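Local coordinates for probable secreted solute-binding lipoprotein (Streptomyces coelicolor, PDB 3I3V) that probably binds a solute outside the cell membrane and hands it to a membrane transporter, as other extracellular solute-binding lipoproteins do, at residues V11-L16 with A52-T57; L77-T80 with A84-D87; A107-D112 with G289-P294. All coordinates share one frame; numbering follows the deposited sequence.

Interaction 1: residues V11-L16 with A52-T57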
loop_
_atom_site.group_PDB
_atom_site.type_symbol
_atom_site.label_atom_id
_atom_site.label_comp_id
_atom_site.label_asym_id
_atom_site.label_seq_id
_atom_site.Cartn_x
_atom_site.Cartn_y
_atom_site.Cartn_z
ATOM N N VAL C 11 8.945 -5.131 49.526
ATOM C CA VAL C 11 9.859 -5.180 50.678
ATOM C C VAL C 11 11.067 -5.992 50.247
ATOM O O VAL C 11 10.934 -7.136 49.809
ATOM C CB VAL C 11 9.220 -5.861 51.905
ATOM C CG1 VAL C 11 10.191 -5.820 53.080
ATOM C CG2 VAL C 11 7.913 -5.178 52.268
ATOM N N VAL C 12 12.243 -5.389 50.386
ATOM C CA VAL C 12 13.502 -6.000 49.992
ATOM C C VAL C 12 14.427 -6.245 51.187
ATOM O O VAL C 12 14.806 -5.306 51.884
ATOM C CB VAL C 12 14.249 -5.091 48.977
ATOM C CG1 VAL C 12 15.607 -5.678 48.632
ATOM C CG2 VAL C 12 13.409 -4.916 47.729
ATOM N N HIS C 13 14.785 -7.511 51.403
ATOM C CA HIS C 13 15.693 -7.908 52.479
ATOM C C HIS C 13 17.072 -7.982 51.832
ATOM O O HIS C 13 17.345 -8.894 51.056
ATOM C CB HIS C 13 15.289 -9.277 53.039
ATOM C CG HIS C 13 15.764 -9.516 54.436
ATOM N ND1 HIS C 13 15.479 -10.661 55.131
ATOM C CD2 HIS C 13 16.490 -8.728 55.265
ATOM C CE1 HIS C 13 16.006 -10.575 56.345
ATOM N NE2 HIS C 13 16.619 -9.416 56.447
ATOM N N THR C 14 17.933 -7.025 52.172
ATOM C CA THR C 14 19.259 -6.886 51.566
ATOM C C THR C 14 20.445 -6.785 52.496
ATOM O O THR C 14 20.331 -6.274 53.602
ATOM C CB THR C 14 19.339 -5.587 50.761
ATOM O OG1 THR C 14 18.071 -5.322 50.162
ATOM C CG2 THR C 14 20.408 -5.670 49.708
ATOM N N GLN C 15 21.603 -7.203 51.990
ATOM C CA GLN C 15 22.856 -7.109 52.729
ATOM C C GLN C 15 23.494 -5.768 52.396
ATOM O O GLN C 15 24.475 -5.373 53.021
ATOM C CB GLN C 15 23.812 -8.225 52.324
ATOM C CG GLN C 15 23.425 -9.583 52.859
ATOM C CD GLN C 15 24.455 -10.637 52.542
ATOM O OE1 GLN C 15 24.887 -10.771 51.394
ATOM N NE2 GLN C 15 24.854 -11.404 53.557
ATOM N N LEU C 16 22.932 -5.084 51.397
ATOM C CA LEU C 16 23.423 -3.784 50.954
ATOM C C LEU C 16 22.644 -2.672 51.635
ATOM O O LEU C 16 21.447 -2.820 51.898
ATOM C CB LEU C 16 23.249 -3.620 49.440
ATOM C CG LEU C 16 23.974 -4.572 48.493
ATOM C CD1 LEU C 16 23.759 -4.104 47.065
ATOM C CD2 LEU C 16 25.460 -4.609 48.825
ATOM N N ALA C 52 20.450 -14.399 56.137
ATOM C CA ALA C 52 19.874 -15.706 55.851
ATOM C C ALA C 52 19.081 -16.233 57.051
ATOM O O ALA C 52 17.964 -16.720 56.887
ATOM C CB ALA C 52 20.977 -16.685 55.481
ATOM N N GLN C 53 19.657 -16.138 58.249
ATOM C CA GLN C 53 18.984 -16.603 59.464
ATOM C C GLN C 53 17.723 -15.790 59.707
ATOM O O GLN C 53 16.664 -16.348 59.976
ATOM C CB GLN C 53 19.901 -16.473 60.702
ATOM C CG GLN C 53 21.106 -17.434 60.770
ATOM C CD GLN C 53 22.244 -17.106 59.787
ATOM O OE1 GLN C 53 23.242 -17.836 59.723
ATOM N NE2 GLN C 53 22.099 -16.018 59.025
ATOM N N VAL C 54 17.847 -14.466 59.618
ATOM C CA VAL C 54 16.715 -13.573 59.838
ATOM C C VAL C 54 15.636 -13.807 58.801
ATOM O O VAL C 54 14.450 -13.738 59.114
ATOM C CB VAL C 54 17.137 -12.099 59.762
ATOM C CG1 VAL C 54 15.922 -11.184 59.974
ATOM C CG2 VAL C 54 18.206 -11.826 60.802
ATOM N N TYR C 55 16.044 -14.073 57.562
ATOM C CA TYR C 55 15.065 -14.327 56.514
ATOM C C TYR C 55 14.292 -15.630 56.783
ATOM O O TYR C 55 13.083 -15.687 56.587
ATOM C CB TYR C 55 15.736 -14.411 55.146
ATOM C CG TYR C 55 14.782 -14.834 54.051
ATOM C CD1 TYR C 55 13.869 -13.937 53.506
ATOM C CD2 TYR C 55 14.765 -16.148 53.594
ATOM C CE1 TYR C 55 12.959 -14.340 52.535
ATOM C CE2 TYR C 55 13.865 -16.562 52.623
ATOM C CZ TYR C 55 12.964 -15.651 52.099
ATOM O OH TYR C 55 12.076 -16.068 51.140
ATOM N N GLU C 56 14.987 -16.672 57.229
ATOM C CA GLU C 56 14.322 -17.947 57.506
ATOM C C GLU C 56 13.318 -17.809 58.649
ATOM O O GLU C 56 12.237 -18.399 58.622
ATOM C CB GLU C 56 15.365 -19.032 57.803
ATOM C CG GLU C 56 16.235 -19.309 56.591
ATOM C CD GLU C 56 17.300 -20.359 56.825
ATOM O OE1 GLU C 56 17.383 -20.884 57.956
ATOM O OE2 GLU C 56 18.055 -20.656 55.872
ATOM N N THR C 57 13.658 -17.006 59.647
ATOM C CA THR C 57 12.737 -16.796 60.753
ATOM C C THR C 57 11.495 -16.064 60.235
ATOM O O THR C 57 10.385 -16.308 60.703
ATOM C CB THR C 57 13.379 -15.963 61.862
ATOM O OG1 THR C 57 14.614 -16.571 62.262
ATOM C CG2 THR C 57 12.443 -15.870 63.058
#
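V54 and Y55, neighbours on helix 51-60, receive the imidazole of H13, which projects from strand 9-14. The helix belongs to a right-handed beta-alpha-beta crossover: it leads from strand 41-46 to the parallel strand 67-70 and on the way passes over strand 9-14, which lies between them in the sheet. At V54 the branch that touches is CG1, which sits at the rim of the imidazole near its plane, 3.7 Å from H13 CE1. One residue on, the backbone comes in at the same edge, with Y55 N 3.7 Å from H13 CE1. The side chain of Y55 follows, its CB 3.8 Å and its CD1 4.0 Å from H13 ND1, and this nitrogen lies close to the plane of the phenol ring. H13 reaches this far because its CG is anti to the backbone N (chi1 -157°), which extends the ring from the strand towards the helix. The polar ends are engaged by other residues: H13 NE2 is hydrogen-bonded to N47 and Y55 OH to A84 O. Across the contact itself there is no hydrogen bond, so strand and helix meet here through van der Waals packing, while bonds to neighbouring loops hold both rings in place.

Interaction 2: residues L77-T80 with A84-D87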
loop_
_atom_site.group_PDB
_atom_site.type_symbol
_atom_site.label_atom_id
_atom_site.label_comp_id
_atom_site.label_asym_id
_atom_site.label_seq_id
_atom_site.Cartn_x
_atom_site.Cartn_y
_atom_site.Cartn_z
ATOM N N LEU C 77 22.281 -21.991 49.859
ATOM C CA LEU C 77 22.433 -23.061 48.887
ATOM C C LEU C 77 21.298 -24.079 49.080
ATOM O O LEU C 77 21.007 -24.881 48.193
ATOM C CB LEU C 77 23.787 -23.730 49.117
ATOM C CG LEU C 77 24.751 -24.119 47.996
ATOM C CD1 LEU C 77 24.535 -23.299 46.753
ATOM C CD2 LEU C 77 26.168 -23.935 48.531
ATOM N N ALA C 78 20.656 -24.021 50.242
ATOM C CA ALA C 78 19.571 -24.937 50.585
ATOM C C ALA C 78 18.173 -24.354 50.413
ATOM O O ALA C 78 17.191 -25.066 50.590
ATOM C CB ALA C 78 19.734 -25.413 52.031
ATOM N N TRP C 79 18.077 -23.076 50.071
ATOM C CA TRP C 79 16.775 -22.429 49.915
ATOM C C TRP C 79 15.922 -22.918 48.758
ATOM O O TRP C 79 14.714 -23.059 48.899
ATOM C CB TRP C 79 16.944 -20.910 49.772
ATOM C CG TRP C 79 17.297 -20.203 51.046
ATOM C CD1 TRP C 79 17.383 -20.754 52.299
ATOM C CD2 TRP C 79 17.534 -18.799 51.210
ATOM N NE1 TRP C 79 17.649 -19.779 53.226
ATOM C CE2 TRP C 79 17.748 -18.570 52.586
ATOM C CE3 TRP C 79 17.586 -17.713 50.326
ATOM C CZ2 TRP C 79 18.010 -17.294 53.102
ATOM C CZ3 TRP C 79 17.847 -16.444 50.842
ATOM C CH2 TRP C 79 18.056 -16.248 52.216
ATOM N N THR C 80 16.547 -23.160 47.615
ATOM C CA THR C 80 15.814 -23.575 46.430
ATOM C C THR C 80 15.120 -24.923 46.561
ATOM O O THR C 80 13.936 -25.040 46.267
ATOM C CB THR C 80 16.730 -23.608 45.186
ATOM O OG1 THR C 80 17.392 -22.347 45.048
ATOM C CG2 THR C 80 15.914 -23.855 43.929
ATOM N N ALA C 84 12.216 -22.231 50.213
ATOM C CA ALA C 84 12.189 -20.996 51.003
ATOM C C ALA C 84 12.272 -19.855 49.978
ATOM O O ALA C 84 11.900 -18.706 50.243
ATOM C CB ALA C 84 13.377 -20.943 51.957
ATOM N N THR C 85 12.728 -20.225 48.787
ATOM C CA THR C 85 12.897 -19.308 47.670
ATOM C C THR C 85 12.466 -20.028 46.377
ATOM O O THR C 85 12.809 -21.188 46.181
ATOM C CB THR C 85 14.375 -18.866 47.636
ATOM O OG1 THR C 85 14.460 -17.503 48.066
ATOM C CG2 THR C 85 14.974 -19.044 46.278
ATOM N N VAL C 86 11.721 -19.356 45.500
ATOM C CA VAL C 86 11.239 -20.004 44.278
ATOM C C VAL C 86 12.202 -20.035 43.084
ATOM O O VAL C 86 13.133 -19.226 42.991
ATOM C CB VAL C 86 9.886 -19.386 43.797
ATOM C CG1 VAL C 86 8.837 -19.497 44.902
ATOM C CG2 VAL C 86 10.078 -17.933 43.380
ATOM N N ASP C 87 11.964 -20.986 42.177
ATOM C CA ASP C 87 12.773 -21.144 40.970
ATOM C C ASP C 87 12.595 -19.867 40.172
ATOM O O ASP C 87 11.473 -19.447 39.893
ATOM C CB ASP C 87 12.296 -22.335 40.132
ATOM C CG ASP C 87 13.161 -22.562 38.889
ATOM O OD1 ASP C 87 14.034 -21.714 38.598
ATOM O OD2 ASP C 87 12.968 -23.589 38.201
#
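W79 O accepts A84 N at 2.9 Å, a bond lying in the carbonyl plane with a C=O...N angle of 149°; T85 N adds a weak second one at 3.5 Å. The bond from A84 runs from residue i+5 back to i, a six-to-one bond at the C-terminal end of the short helix 79-82, where the chain folds back and brings residues 84-85 beside the indole. Packing completes the turn. The methyl of A84 lies against the pyrrole side of W79, its CB 4.0 Å from W79 CD1, while T85 CB approaches W79 CB at 3.9 Å. T85 OG1 stands 3.9 Å from W79 CE3, and the T85 carbonyl oxygen rests 3.8 Å from T80 CA. With CG anti to its own carbonyl carbon (chi1 -74°), W79 sends the indole towards helix 51-60, where NE1 is hydrogen-bonded to E56 and the ring meets Y55; its other neighbours include W291, met edge-to-face. T85 OG1, buried here, has no polar partner in the model, which probably carries some energetic cost. Across these two segments the polar closure is backbone only, chiefly A84 N to W79 O, and the side chains add mainly apolar contact.

Interaction 3: residues A107-D112 with G289-P294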
loop_
_atom_site.group_PDB
_atom_site.type_symbol
_atom_site.label_atom_id
_atom_site.label_comp_id
_atom_site.label_asym_id
_atom_site.label_seq_id
_atom_site.Cartn_x
_atom_site.Cartn_y
_atom_site.Cartn_z
ATOM N N ALA C 107 25.139 -20.227 34.612
ATOM C CA ALA C 107 25.399 -21.637 34.854
ATOM C C ALA C 107 25.697 -21.886 36.329
ATOM O O ALA C 107 25.139 -22.802 36.947
ATOM C CB ALA C 107 26.567 -22.102 34.000
ATOM N N ASP C 108 26.577 -21.063 36.893
ATOM C CA ASP C 108 26.958 -21.205 38.292
ATOM C C ASP C 108 25.794 -20.967 39.254
ATOM O O ASP C 108 25.851 -21.386 40.417
ATOM C CB ASP C 108 28.121 -20.257 38.626
ATOM C CG ASP C 108 29.444 -20.692 37.992
ATOM O OD1 ASP C 108 30.481 -20.069 38.301
ATOM O OD2 ASP C 108 29.449 -21.644 37.186
ATOM N N TRP C 109 24.744 -20.299 38.777
ATOM C CA TRP C 109 23.577 -20.027 39.619
ATOM C C TRP C 109 22.446 -21.031 39.383
ATOM O O TRP C 109 21.346 -20.861 39.918
ATOM C CB TRP C 109 23.033 -18.611 39.386
ATOM C CG TRP C 109 23.686 -17.533 40.207
ATOM C CD1 TRP C 109 24.692 -16.695 39.810
ATOM C CD2 TRP C 109 23.361 -17.157 41.556
ATOM N NE1 TRP C 109 25.005 -15.821 40.821
ATOM C CE2 TRP C 109 24.210 -16.084 41.906
ATOM C CE3 TRP C 109 22.440 -17.627 42.504
ATOM C CZ2 TRP C 109 24.161 -15.463 43.163
ATOM C CZ3 TRP C 109 22.390 -17.005 43.759
ATOM C CH2 TRP C 109 23.249 -15.938 44.074
ATOM N N THR C 110 22.724 -22.063 38.582
ATOM C CA THR C 110 21.750 -23.114 38.261
ATOM C C THR C 110 22.131 -24.392 39.004
ATOM O O THR C 110 23.295 -24.789 38.990
ATOM C CB THR C 110 21.743 -23.435 36.756
ATOM O OG1 THR C 110 21.480 -22.241 36.007
ATOM C CG2 THR C 110 20.679 -24.480 36.440
ATOM N N ASP C 111 21.153 -25.033 39.644
ATOM C CA ASP C 111 21.411 -26.264 40.389
ATOM C C ASP C 111 21.285 -27.499 39.500
ATOM O O ASP C 111 21.172 -27.381 38.280
ATOM C CB ASP C 111 20.456 -26.397 41.588
ATOM C CG ASP C 111 18.993 -26.528 41.174
ATOM O OD1 ASP C 111 18.724 -26.951 40.028
ATOM O OD2 ASP C 111 18.106 -26.221 42.003
ATOM N N ASP C 112 21.300 -28.676 40.124
ATOM C CA ASP C 112 21.196 -29.950 39.412
ATOM C C ASP C 112 19.882 -30.143 38.662
ATOM O O ASP C 112 19.865 -30.767 37.601
ATOM C CB ASP C 112 21.379 -31.122 40.380
ATOM C CG ASP C 112 22.773 -31.188 40.960
ATOM O OD1 ASP C 112 23.654 -30.455 40.462
ATOM O OD2 ASP C 112 22.993 -31.978 41.907
ATOM N N GLY C 289 22.943 -11.755 44.845
ATOM C CA GLY C 289 22.023 -11.970 43.742
ATOM C C GLY C 289 20.613 -11.670 44.224
ATOM O O GLY C 289 20.405 -11.515 45.433
ATOM N N PHE C 290 19.654 -11.586 43.295
ATOM C CA PHE C 290 18.253 -11.297 43.627
ATOM C C PHE C 290 17.418 -12.579 43.768
ATOM O O PHE C 290 17.290 -13.350 42.815
ATOM C CB PHE C 290 17.613 -10.417 42.531
ATOM C CG PHE C 290 18.167 -9.009 42.461
ATOM C CD1 PHE C 290 17.761 -8.033 43.366
ATOM C CD2 PHE C 290 19.087 -8.657 41.467
ATOM C CE1 PHE C 290 18.257 -6.719 43.285
ATOM C CE2 PHE C 290 19.582 -7.352 41.386
ATOM C CZ PHE C 290 19.163 -6.383 42.298
ATOM N N TRP C 291 16.836 -12.801 44.946
ATOM C CA TRP C 291 16.014 -13.986 45.162
ATOM C C TRP C 291 14.557 -13.562 45.318
ATOM O O TRP C 291 14.277 -12.475 45.831
ATOM C CB TRP C 291 16.452 -14.740 46.425
ATOM C CG TRP C 291 17.898 -15.131 46.457
ATOM C CD1 TRP C 291 18.977 -14.292 46.435
ATOM C CD2 TRP C 291 18.426 -16.460 46.583
ATOM N NE1 TRP C 291 20.141 -15.013 46.547
ATOM C CE2 TRP C 291 19.834 -16.345 46.641
ATOM C CE3 TRP C 291 17.846 -17.735 46.657
ATOM C CZ2 TRP C 291 20.672 -17.457 46.771
ATOM C CZ3 TRP C 291 18.677 -18.838 46.786
ATOM C CH2 TRP C 291 20.075 -18.693 46.844
ATOM N N ILE C 292 13.629 -14.409 44.877
ATOM C CA ILE C 292 12.214 -14.077 45.015
ATOM C C ILE C 292 11.531 -15.043 45.976
ATOM O O ILE C 292 11.627 -16.254 45.823
ATOM C CB ILE C 292 11.480 -14.114 43.662
ATOM C CG1 ILE C 292 12.108 -13.094 42.708
ATOM C CG2 ILE C 292 9.991 -13.804 43.869
ATOM C CD1 ILE C 292 11.346 -12.923 41.412
ATOM N N SER C 293 10.837 -14.499 46.967
ATOM C CA SER C 293 10.157 -15.332 47.948
ATOM C C SER C 293 8.732 -15.634 47.521
ATOM O O SER C 293 8.220 -15.036 46.574
ATOM C CB SER C 293 10.108 -14.624 49.290
ATOM O OG SER C 293 9.257 -13.496 49.194
ATOM N N PRO C 294 8.079 -16.593 48.196
ATOM C CA PRO C 294 6.694 -16.891 47.811
ATOM C C PRO C 294 5.832 -15.639 47.987
ATOM O O PRO C 294 4.919 -15.397 47.206
ATOM C CB PRO C 294 6.315 -18.025 48.756
ATOM C CG PRO C 294 7.616 -18.810 48.823
ATOM C CD PRO C 294 8.650 -17.691 49.000
#
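W109 and G289 are the nearest backbone positions, with CA atoms 9.2 Å apart, at the point where the chain leaves helix 103-108 and passes strand 289-292. That strand is the last in the 41-46, 9-14, 67-70, 289-292 order of the sheet in the first lobe. It lies at the edge, antiparallel to 67-70, whereas the other three strands run parallel, as in the type II periplasmic binding protein fold, where the chain returns from the second lobe to add a strand. The gap between the backbones is bridged by the W109 indole. Its six-membered ring points at the strand, and CZ2 comes 4.1 Å from G289 CA, an approach made possible by the lack of a side chain at the glycine. Further round the same ring, CZ3 and CH2 meet W291, whose CZ2 lies at the edge of the W109 ring and near its plane. The two six-membered rings are steeply inclined, with planes at 75° and centroids 5.7 Å apart. W291 presents this part of its indole because CG is anti to its carbonyl carbon (chi1 -55°), which turns the ring from the strand towards the W109 side.

Both indole nitrogens are bonded outside the pair, W109 NE1 to Y285 O and W291 NE1 to V70 O, which limits how far either ring can turn. An alanine in place of W109 would remove the whole indole, and is likely to open a gap beside G289 and W291 and leave Y285 O without this donor. Beyond W291 the aromatic packing continues towards the helix 79-82 turn. The tightest point between the two tryptophans is W109 CZ3 against W291 CZ2, 3.5 Å apart.

From the N terminus the three contacts close in series, none nested in or crossing another. Interaction 1 closes a loop of 35 residues and sets helix 51-60 on the sheet of the first lobe. Interaction 2 then closes a short turn of three residues after helix 79-82. Interaction 3 spans 176 residues and brings the strand 289-292 back against the end of helix 103-108. The three also touch one another: A52 packs on the W79 indole, linking 1 and 2, V86 N bonds to I292 O at 3.1 Å, linking 2 and 3, and Y55 packs on S293, linking 1 and 3, so helix, turn and returning strand adjoin one another in the first lobe.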